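PDB 6OAW: WYL1 from Ruminococcus sp., which probably acts as an accessory protein of the Type VI-D CRISPR-Cas system, where it has a modulatory role. Local coordinates for residues Ser119-Lys124 and Tyr169-Leu174. Residues are numbered along the deposited sequence; the frame is centred on the assembly and turned at random.
Sequences SAKYEK and YEDYAL
A small polar cluster of Y122, K121 and D171 joins the C-terminal parts of helices 104-122 and 161-172, in the part of the chain that precedes the antiparallel sheet built from strands 205-211 to 269-270. The backbones stay well apart, with CA of Y122 10.0 Å from CA of E170. Long side chains from helix 104-122 bridge the gap. The Y122 hydroxyl reaches the D171 carboxylate, and OH gives a short, weak hydrogen bond to OD2 at 2.6 Å. Ring and carboxylate planes are turned 58° from each other, and the two side chains cross at about a right angle. OD1 of D171 lies near the plane of the ring at its edge, 3.8 Å from CE1 of Y122. K121 extends beside the tyrosine, its CG trans to the backbone N (chi1 -174°). Its CD lies over one ring face, displaced toward the rim. NZ of K121 then donates to OH of Y122 at 3.0 Å, so the hydroxyl accepts from its neighbour K121 while donating weakly to D171 on helix 161-172. The lysine and aspartate do not form a direct salt bridge. The nearby positive charge would nevertheless be expected to favour an ionised D171. N88, in a loop, touches all three side chains. One water closes the cluster, accepting from K121 NZ and donating to D171 OD1, each at 3.1 Å.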
# COMPACT_ATOMS: atom_id res chain seq x y z
N SER B 119 -17.25 -14.61 -8.03
CA SER B 119 -18.00 -14.22 -9.25
C SER B 119 -18.52 -12.79 -9.12
O SER B 119 -18.26 -11.98 -10.03
CB SER B 119 -19.10 -15.17 -9.54
OG SER B 119 -18.56 -16.46 -9.77
N ALA B 120 -19.22 -12.48 -8.03
CA ALA B 120 -19.84 -11.15 -7.81
C ALA B 120 -18.75 -10.07 -7.77
O ALA B 120 -19.00 -8.99 -8.30
CB ALA B 120 -20.70 -11.13 -6.57
N LYS B 121 -17.60 -10.37 -7.17
CA LYS B 121 -16.50 -9.39 -6.96
C LYS B 121 -15.83 -8.99 -8.29
O LYS B 121 -15.63 -7.77 -8.49
CB LYS B 121 -15.43 -9.95 -6.04
CG LYS B 121 -14.33 -8.97 -5.66
CD LYS B 121 -12.99 -9.61 -5.63
CE LYS B 121 -11.96 -8.73 -4.95
NZ LYS B 121 -10.70 -9.47 -4.73
N TYR B 122 -15.50 -9.96 -9.15
CA TYR B 122 -14.85 -9.73 -10.47
C TYR B 122 -15.90 -9.57 -11.59
O TYR B 122 -15.48 -9.42 -12.73
CB TYR B 122 -13.85 -10.86 -10.77
CG TYR B 122 -12.69 -10.92 -9.79
CD1 TYR B 122 -11.79 -9.87 -9.68
CD2 TYR B 122 -12.51 -12.02 -8.97
CE1 TYR B 122 -10.75 -9.92 -8.76
CE2 TYR B 122 -11.48 -12.09 -8.05
CZ TYR B 122 -10.58 -11.03 -7.96
OH TYR B 122 -9.57 -11.10 -7.04
N GLU B 123 -17.20 -9.56 -11.28
CA GLU B 123 -18.30 -9.33 -12.26
C GLU B 123 -18.90 -7.92 -12.10
O GLU B 123 -19.86 -7.63 -12.83
CB GLU B 123 -19.43 -10.36 -12.13
N LYS B 124 -18.38 -7.08 -11.18
CA LYS B 124 -18.92 -5.71 -10.91
C LYS B 124 -18.39 -4.76 -12.00
O LYS B 124 -17.16 -4.50 -12.00
CB LYS B 124 -18.58 -5.26 -9.49
N TYR B 169 -4.35 -9.28 -13.37
CA TYR B 169 -3.40 -8.14 -13.51
C TYR B 169 -3.85 -6.99 -12.61
O TYR B 169 -2.96 -6.34 -12.06
CB TYR B 169 -3.18 -7.77 -14.99
CG TYR B 169 -2.55 -8.90 -15.75
CD1 TYR B 169 -1.36 -9.47 -15.32
CD2 TYR B 169 -3.20 -9.50 -16.80
CE1 TYR B 169 -0.80 -10.57 -15.95
CE2 TYR B 169 -2.67 -10.61 -17.44
CZ TYR B 169 -1.46 -11.14 -17.03
OH TYR B 169 -0.95 -12.22 -17.70
N GLU B 170 -5.16 -6.79 -12.42
CA GLU B 170 -5.67 -5.79 -11.45
C GLU B 170 -5.24 -6.23 -10.04
O GLU B 170 -4.82 -5.35 -9.25
CB GLU B 170 -7.19 -5.63 -11.47
CG GLU B 170 -7.73 -5.09 -12.77
CD GLU B 170 -7.64 -3.60 -13.03
OE1 GLU B 170 -7.06 -2.85 -12.19
OE2 GLU B 170 -8.13 -3.17 -14.10
N ASP B 171 -5.30 -7.51 -9.73
CA ASP B 171 -4.87 -7.99 -8.38
C ASP B 171 -3.34 -7.85 -8.24
O ASP B 171 -2.89 -7.39 -7.19
CB ASP B 171 -5.25 -9.44 -8.12
CG ASP B 171 -6.66 -9.64 -7.64
OD1 ASP B 171 -7.39 -8.63 -7.54
OD2 ASP B 171 -7.02 -10.81 -7.44
N TYR B 172 -2.58 -8.23 -9.26
CA TYR B 172 -1.11 -8.04 -9.29
C TYR B 172 -0.79 -6.60 -8.86
O TYR B 172 -0.06 -6.40 -7.87
CB TYR B 172 -0.54 -8.33 -10.68
CG TYR B 172 0.91 -7.96 -10.77
CD1 TYR B 172 1.90 -8.77 -10.24
CD2 TYR B 172 1.28 -6.74 -11.32
CE1 TYR B 172 3.23 -8.42 -10.31
CE2 TYR B 172 2.60 -6.37 -11.41
CZ TYR B 172 3.58 -7.21 -10.90
OH TYR B 172 4.87 -6.79 -11.02
N ALA B 173 -1.43 -5.63 -9.51
CA ALA B 173 -1.18 -4.18 -9.35
C ALA B 173 -1.46 -3.69 -7.94
O ALA B 173 -0.96 -2.58 -7.64
CB ALA B 173 -2.00 -3.39 -10.33
N LEU B 174 -2.24 -4.42 -7.13
CA LEU B 174 -2.64 -3.99 -5.75
C LEU B 174 -1.64 -4.52 -4.71
O LEU B 174 -1.67 -4.06 -3.55
CB LEU B 174 -4.07 -4.46 -5.45
CG LEU B 174 -5.18 -3.76 -6.25
CD1 LEU B 174 -6.55 -4.36 -5.96
CD2 LEU B 174 -5.20 -2.25 -6.03
O HOH W 1 -7.95 -8.09 -4.53